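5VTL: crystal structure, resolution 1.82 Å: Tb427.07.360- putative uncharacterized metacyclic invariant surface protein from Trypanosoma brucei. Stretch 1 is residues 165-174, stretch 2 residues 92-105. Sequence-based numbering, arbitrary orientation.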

ATOM      1  N   ASP A 165       1.687   6.896  22.623  1.00 11.63           N
ATOM      2  CA  ASP A 165       1.985   5.530  23.066  1.00 12.52           C
ATOM      3  C   ASP A 165       0.972   4.564  22.451  1.00 11.78           C
ATOM      4  O   ASP A 165       1.324   3.501  21.948  1.00 10.96           O
ATOM      5  CB  ASP A 165       1.899   5.401  24.596  1.00 11.85           C
ATOM      6  CG  ASP A 165       3.016   6.125  25.346  1.00 26.31           C
ATOM      7  OD1 ASP A 165       3.977   6.641  24.737  1.00 15.02           O
ATOM      8  OD2 ASP A 165       2.912   6.162  26.592  1.00 21.63           O
ATOM      9  N   GLY A 166      -0.291   4.960  22.486  1.00 10.86           N
ATOM     10  CA  GLY A 166      -1.384   4.106  22.075  1.00 12.70           C
ATOM     11  C   GLY A 166      -1.506   3.885  20.574  1.00 12.56           C
ATOM     12  O   GLY A 166      -2.035   2.859  20.143  1.00 10.89           O
ATOM     13  N   MET A 167      -1.035   4.830  19.771  1.00  7.19           N
ATOM     14  CA  MET A 167      -1.105   4.692  18.314  1.00 10.95           C
ATOM     15  C   MET A 167       0.093   4.010  17.674  1.00 10.07           C
ATOM     16  O   MET A 167       0.088   3.761  16.474  1.00 10.81           O
ATOM     17  CB  MET A 167      -1.268   6.071  17.670  1.00  9.43           C
ATOM     18  CG  MET A 167      -2.681   6.565  17.765  1.00 12.47           C
ATOM     19  SD  MET A 167      -3.730   5.597  16.665  1.00 15.93           S
ATOM     20  CE  MET A 167      -3.082   6.110  15.069  1.00 19.24           C
ATOM     21  N   ALA A 168       1.117   3.733  18.460  1.00 11.36           N
ATOM     22  CA  ALA A 168       2.394   3.286  17.917  1.00 14.68           C
ATOM     23  C   ALA A 168       2.258   1.954  17.161  1.00 12.06           C
ATOM     24  O   ALA A 168       2.843   1.775  16.099  1.00  9.05           O
ATOM     25  CB  ALA A 168       3.409   3.163  19.028  1.00 12.49           C
ATOM     26  N   ASP A 169       1.468   1.037  17.713  1.00 11.82           N
ATOM     27  CA  ASP A 169       1.312  -0.304  17.133  1.00 11.36           C
ATOM     28  C   ASP A 169       0.602  -0.208  15.786  1.00 13.63           C
ATOM     29  O   ASP A 169       1.085  -0.734  14.789  1.00 11.04           O
ATOM     30  CB  ASP A 169       0.521  -1.193  18.079  1.00  9.87           C
ATOM     31  CG  ASP A 169       1.387  -1.840  19.156  1.00 40.95           C
ATOM     32  OD1 ASP A 169       2.547  -1.409  19.349  1.00 41.13           O
ATOM     33  OD2 ASP A 169       0.898  -2.784  19.824  1.00 41.64           O
ATOM     34  N   LEU A 170      -0.542   0.473  15.763  1.00  8.40           N
ATOM     35  CA  LEU A 170      -1.283   0.673  14.517  1.00  9.86           C
ATOM     36  C   LEU A 170      -0.414   1.319  13.452  1.00  9.00           C
ATOM     37  O   LEU A 170      -0.403   0.892  12.279  1.00  8.89           O
ATOM     38  CB  LEU A 170      -2.499   1.552  14.757  1.00  5.49           C
ATOM     39  CG  LEU A 170      -3.243   2.030  13.518  1.00  5.04           C
ATOM     40  CD1 LEU A 170      -3.636   0.864  12.610  1.00  8.40           C
ATOM     41  CD2 LEU A 170      -4.483   2.799  13.974  1.00 12.16           C
ATOM     42  N   ARG A 171       0.305   2.358  13.857  1.00  8.26           N
ATOM     43  CA  ARG A 171       1.123   3.098  12.907  1.00 11.42           C
ATOM     44  C   ARG A 171       2.266   2.258  12.375  1.00 10.54           C
ATOM     45  O   ARG A 171       2.616   2.357  11.196  1.00  7.91           O
ATOM     46  CB  ARG A 171       1.597   4.399  13.539  1.00 12.66           C
ATOM     47  CG  ARG A 171       0.406   5.343  13.727  1.00  7.58           C
ATOM     48  CD  ARG A 171       0.819   6.697  14.221  1.00 12.20           C
ATOM     49  NE  ARG A 171       1.849   7.241  13.357  1.00 12.08           N
ATOM     50  CZ  ARG A 171       2.815   8.065  13.749  1.00 13.29           C
ATOM     51  NH1 ARG A 171       2.901   8.449  15.016  1.00 15.11           N
ATOM     52  NH2 ARG A 171       3.704   8.494  12.861  1.00 16.26           N
ATOM     53  N   ALA A 172       2.796   1.384  13.225  1.00  9.15           N
ATOM     54  CA  ALA A 172       3.816   0.430  12.805  1.00  7.09           C
ATOM     55  C   ALA A 172       3.224  -0.587  11.831  1.00  9.28           C
ATOM     56  O   ALA A 172       3.843  -0.897  10.822  1.00  9.38           O
ATOM     57  CB  ALA A 172       4.427  -0.262  14.006  1.00  9.16           C
ATOM     58  N   GLU A 173       2.021  -1.081  12.100  1.00  7.39           N
ATOM     59  CA  GLU A 173       1.398  -2.051  11.208  1.00  6.54           C
ATOM     60  C   GLU A 173       1.067  -1.417   9.865  1.00  6.52           C
ATOM     61  O   GLU A 173       1.233  -2.043   8.813  1.00  6.74           O
ATOM     62  CB  GLU A 173       0.102  -2.608  11.797  1.00 10.75           C
ATOM     63  CG  GLU A 173       0.262  -3.588  12.936  1.00 20.52           C
ATOM     64  CD  GLU A 173       0.914  -4.890  12.526  1.00 14.82           C
ATOM     65  OE1 GLU A 173       0.399  -5.594  11.631  1.00 14.04           O
ATOM     66  OE2 GLU A 173       1.948  -5.207  13.126  1.00 21.96           O
ATOM     67  N   TYR A 174       0.587  -0.175   9.889  1.00  8.62           N
ATOM     68  CA  TYR A 174       0.225   0.476   8.648  1.00  6.83           C
ATOM     69  C   TYR A 174       1.504   0.763   7.863  1.00  5.36           C
ATOM     70  O   TYR A 174       1.538   0.613   6.639  1.00  6.51           O
ATOM     71  CB  TYR A 174      -0.630   1.743   8.876  1.00  8.47           C
ATOM     72  CG  TYR A 174      -1.653   1.876   7.758  1.00  6.67           C
ATOM     73  CD1 TYR A 174      -1.333   2.532   6.577  1.00  5.29           C
ATOM     74  CD2 TYR A 174      -2.906   1.301   7.863  1.00  5.90           C
ATOM     75  CE1 TYR A 174      -2.240   2.635   5.554  1.00  4.44           C
ATOM     76  CE2 TYR A 174      -3.825   1.392   6.843  1.00  6.84           C
ATOM     77  CZ  TYR A 174      -3.489   2.057   5.687  1.00  6.04           C
ATOM     78  OH  TYR A 174      -4.374   2.132   4.654  1.00  6.13           O
TER
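Stretch 2 92-105: QYAANAPLLAAGKT

Stretch 2 lies on stretch 1 as a helix running nearly antiparallel to it. Residues 92-102 are helical, continuing a helix that begins earlier in the chain, and their axis makes an angle of 155° with that of helix 165-174 between N-to-C directions (signed crossing angle -155°). The axes approach to 9.0 Å, and the contact buries 505 Å² summed over both sides. The register confirms the direction: the CA atoms of Ala97 and Glu173 are 5.8 Å apart, those of Leu100 and Leu170 5.9 Å, and those of Lys104 and Met167 8.6 Å, so the partner number falls as stretch 2 advances.

The first contact comes from Tyr93, in the m rotamer, with its CA-to-CB bond directed sideways. Its CD1 is 3.5 Å from Glu173 OE1, which lies near the ring plane, at the edge. Ala94 and Ala95 point away and make no contact. One turn after Tyr93, Asn96 points toward stretch 1, and its ND2 donates a hydrogen bond to Glu173 OE1 at 2.9 Å with an N-H...acceptor angle of 154°. The same carboxylate oxygen thus meets both the amide and the tyrosine edge.

Ala97 also points toward stretch 1, at the place where its CA comes within 5.8 Å of Glu173 CA. Its CB lies 4.1 Å from Leu170 CD1, 4.0 Å from Tyr174 CD2 and 4.4 Å from Glu173 CB. The Tyr174 contact depends on the reach of the ring, since the CA-to-CB bond of that residue points away while its end comes nearer. Leu170 CD1 also packs 3.7 Å from Ala97 O, an oxygen already engaged by Ala101 N at 3.0 Å within the helix.

Pro98 interrupts the hydrogen-bond ladder, because its ring nitrogen carries no hydrogen to give to the preceding turn; the helix is kinked there. The proline itself faces away, and Leu99 is out of reach. Leu100 then returns toward stretch 1 with an extended m, t side chain. Its CD1 stands 3.8 Å from Glu173 CG, 3.9 Å from Leu170 N and 4.3 Å from Asp169 CB, while its CB is 4.3 Å from Leu170 CD1. Leu100 thereby completes the hole formed with Tyr93, Asn96 and Ala97 that receives the Glu173 side chain as a knob. On stretch 1, the N atoms of Asp169 and Leu170 have no bond to the turn before, so CD1 of Leu100 packs beside a kink.

Ala101 lies sideways, its CB 4.1 Å from Leu170 CD2 and 4.4 Å from Leu170 CD1, so both methyls of Leu170 lie near Ala101. Ala102 and Gly103 are out of reach. Lys104 closes the contact, pointing toward stretch 1 with chi angles m, t, t, m. Its CD lies 3.5 Å from Met167 SD, and its NZ donates a hydrogen bond to Gly166 O at 2.7 Å. Thr105 makes no contact with stretch 1.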

ATOM      1  N   GLN A  92      -1.395 -10.060   5.383  1.00  9.63           N
ATOM      2  CA  GLN A  92      -1.230 -10.183   6.821  1.00 11.58           C
ATOM      3  C   GLN A  92      -1.408  -8.814   7.437  1.00 12.42           C
ATOM      4  O   GLN A  92      -2.223  -8.640   8.328  1.00  8.37           O
ATOM      5  CB  GLN A  92       0.147 -10.759   7.104  1.00 12.39           C
ATOM      6  CG  GLN A  92       0.731 -10.563   8.473  1.00 16.33           C
ATOM      7  CD  GLN A  92       2.216 -10.923   8.479  1.00 36.24           C
ATOM      8  OE1 GLN A  92       2.726 -11.516   7.516  1.00 41.61           O
ATOM      9  NE2 GLN A  92       2.917 -10.550   9.548  1.00 27.56           N
ATOM     10  N   TYR A  93      -0.683  -7.819   6.934  1.00  7.20           N
ATOM     11  CA  TYR A  93      -0.786  -6.491   7.517  1.00 10.85           C
ATOM     12  C   TYR A  93      -2.144  -5.850   7.292  1.00  8.14           C
ATOM     13  O   TYR A  93      -2.606  -5.079   8.135  1.00  8.92           O
ATOM     14  CB  TYR A  93       0.344  -5.597   6.992  1.00  8.94           C
ATOM     15  CG  TYR A  93       1.696  -6.141   7.365  1.00 10.21           C
ATOM     16  CD1 TYR A  93       2.013  -6.453   8.697  1.00 14.09           C
ATOM     17  CD2 TYR A  93       2.647  -6.375   6.399  1.00 11.44           C
ATOM     18  CE1 TYR A  93       3.266  -6.967   9.035  1.00 14.09           C
ATOM     19  CE2 TYR A  93       3.903  -6.888   6.726  1.00 15.79           C
ATOM     20  CZ  TYR A  93       4.202  -7.189   8.040  1.00 20.90           C
ATOM     21  OH  TYR A  93       5.450  -7.702   8.342  1.00 20.69           O
ATOM     22  N   ALA A  94      -2.768  -6.130   6.151  1.00  5.91           N
ATOM     23  CA  ALA A  94      -4.108  -5.624   5.871  1.00 10.49           C
ATOM     24  C   ALA A  94      -5.170  -6.268   6.758  1.00  6.80           C
ATOM     25  O   ALA A  94      -6.246  -5.681   6.949  1.00 10.49           O
ATOM     26  CB  ALA A  94      -4.469  -5.810   4.400  1.00 11.73           C
ATOM     27  N   ALA A  95      -4.898  -7.467   7.280  1.00  6.81           N
ATOM     28  CA  ALA A  95      -5.810  -8.065   8.258  1.00  6.24           C
ATOM     29  C   ALA A  95      -5.580  -7.509   9.663  1.00 10.48           C
ATOM     30  O   ALA A  95      -6.521  -7.338  10.426  1.00 11.50           O
ATOM     31  CB  ALA A  95      -5.673  -9.563   8.277  1.00 10.82           C
ATOM     32  N   ASN A  96      -4.323  -7.229   9.989  1.00  6.80           N
ATOM     33  CA  ASN A  96      -3.949  -6.728  11.310  1.00  9.22           C
ATOM     34  C   ASN A  96      -4.400  -5.302  11.589  1.00  9.41           C
ATOM     35  O   ASN A  96      -5.030  -5.020  12.610  1.00  7.78           O
ATOM     36  CB  ASN A  96      -2.433  -6.788  11.476  1.00  8.78           C
ATOM     37  CG  ASN A  96      -1.906  -8.206  11.534  1.00  7.91           C
ATOM     38  OD1 ASN A  96      -2.686  -9.167  11.466  1.00  9.91           O
ATOM     39  ND2 ASN A  96      -0.566  -8.355  11.631  1.00 10.37           N
ATOM     40  N   ALA A  97      -4.057  -4.384  10.692  1.00 10.27           N
ATOM     41  CA  ALA A  97      -4.320  -2.966  10.951  1.00  7.44           C
ATOM     42  C   ALA A  97      -5.791  -2.622  11.252  1.00  6.81           C
ATOM     43  O   ALA A  97      -6.053  -1.876  12.203  1.00  8.26           O
ATOM     44  CB  ALA A  97      -3.764  -2.088   9.817  1.00  7.89           C
ATOM     45  N   PRO A  98      -6.757  -3.145  10.469  1.00  9.71           N
ATOM     46  CA  PRO A  98      -8.140  -2.787  10.819  1.00  7.74           C
ATOM     47  C   PRO A  98      -8.575  -3.247  12.202  1.00  9.83           C
ATOM     48  O   PRO A  98      -9.441  -2.586  12.793  1.00 10.17           O
ATOM     49  CB  PRO A  98      -8.975  -3.485   9.746  1.00 12.55           C
ATOM     50  CG  PRO A  98      -8.034  -3.571   8.561  1.00 10.84           C
ATOM     51  CD  PRO A  98      -6.701  -3.870   9.180  1.00  5.71           C
ATOM     52  N   LEU A  99      -8.009  -4.334  12.722  1.00  8.82           N
ATOM     53  CA  LEU A  99      -8.405  -4.791  14.062  1.00 11.90           C
ATOM     54  C   LEU A  99      -8.020  -3.742  15.104  1.00 10.49           C
ATOM     55  O   LEU A  99      -8.802  -3.412  16.002  1.00 10.93           O
ATOM     56  CB  LEU A  99      -7.769  -6.157  14.421  1.00  9.80           C
ATOM     57  CG  LEU A  99      -8.326  -6.733  15.736  1.00 13.07           C
ATOM     58  CD1 LEU A  99      -9.822  -7.106  15.598  1.00 14.62           C
ATOM     59  CD2 LEU A  99      -7.532  -7.921  16.225  1.00 14.75           C
ATOM     60  N   LEU A 100      -6.807  -3.221  14.962  1.00  9.93           N
ATOM     61  CA  LEU A 100      -6.271  -2.205  15.850  1.00  7.64           C
ATOM     62  C   LEU A 100      -7.015  -0.884  15.720  1.00 11.21           C
ATOM     63  O   LEU A 100      -7.312  -0.233  16.725  1.00 12.49           O
ATOM     64  CB  LEU A 100      -4.781  -1.994  15.588  1.00  8.04           C
ATOM     65  CG  LEU A 100      -3.882  -3.245  15.763  1.00 12.51           C
ATOM     66  CD1 LEU A 100      -2.412  -2.947  15.512  1.00 12.33           C
ATOM     67  CD2 LEU A 100      -4.048  -3.815  17.148  1.00 12.09           C
ATOM     68  N   ALA A 101      -7.340  -0.494  14.497  1.00  8.12           N
ATOM     69  CA  ALA A 101      -8.026   0.777  14.296  1.00  7.09           C
ATOM     70  C   ALA A 101      -9.426   0.746  14.876  1.00 11.78           C
ATOM     71  O   ALA A 101      -9.839   1.677  15.563  1.00  8.87           O
ATOM     72  CB  ALA A 101      -8.065   1.135  12.818  1.00  8.52           C
ATOM     73  N   ALA A 102     -10.167  -0.325  14.593  1.00  6.32           N
ATOM     74  CA  ALA A 102     -11.550  -0.420  15.056  1.00  9.54           C
ATOM     75  C   ALA A 102     -11.643  -0.267  16.575  1.00 15.10           C
ATOM     76  O   ALA A 102     -12.638   0.250  17.100  1.00 11.40           O
ATOM     77  CB  ALA A 102     -12.175  -1.743  14.612  1.00 13.06           C
ATOM     78  N   GLY A 103     -10.598  -0.706  17.278  1.00 12.52           N
ATOM     79  CA  GLY A 103     -10.590  -0.668  18.726  1.00 13.54           C
ATOM     80  C   GLY A 103     -10.197   0.682  19.328  1.00  9.66           C
ATOM     81  O   GLY A 103     -10.162   0.835  20.544  1.00  9.87           O
ATOM     82  N   LYS A 104      -9.910   1.660  18.472  1.00  8.41           N
ATOM     83  CA  LYS A 104      -9.553   2.988  18.919  1.00  5.87           C
ATOM     84  C   LYS A 104     -10.640   4.027  18.635  1.00  7.06           C
ATOM     85  O   LYS A 104     -10.543   5.145  19.120  1.00  7.43           O
ATOM     86  CB  LYS A 104      -8.274   3.424  18.229  1.00  6.77           C
ATOM     87  CG  LYS A 104      -7.093   2.594  18.622  1.00 13.93           C
ATOM     88  CD  LYS A 104      -5.807   3.201  18.146  1.00 18.24           C
ATOM     89  CE  LYS A 104      -4.629   2.337  18.564  1.00 25.14           C
ATOM     90  NZ  LYS A 104      -4.597   2.100  20.035  1.00 30.83           N
ATOM     91  N   THR A 105     -11.670   3.659  17.874  1.00  7.27           N
ATOM     92  CA  THR A 105     -12.703   4.632  17.513  1.00  6.97           C
ATOM     93  C   THR A 105     -13.592   5.046  18.688  1.00  8.13           C
ATOM     94  O   THR A 105     -13.951   6.205  18.793  1.00  3.79           O
ATOM     95  CB  THR A 105     -13.594   4.142  16.340  1.00  8.60           C
ATOM     96  OG1 THR A 105     -14.290   2.942  16.701  1.00  8.21           O
ATOM     97  CG2 THR A 105     -12.746   3.886  15.055  1.00  7.12           C
TER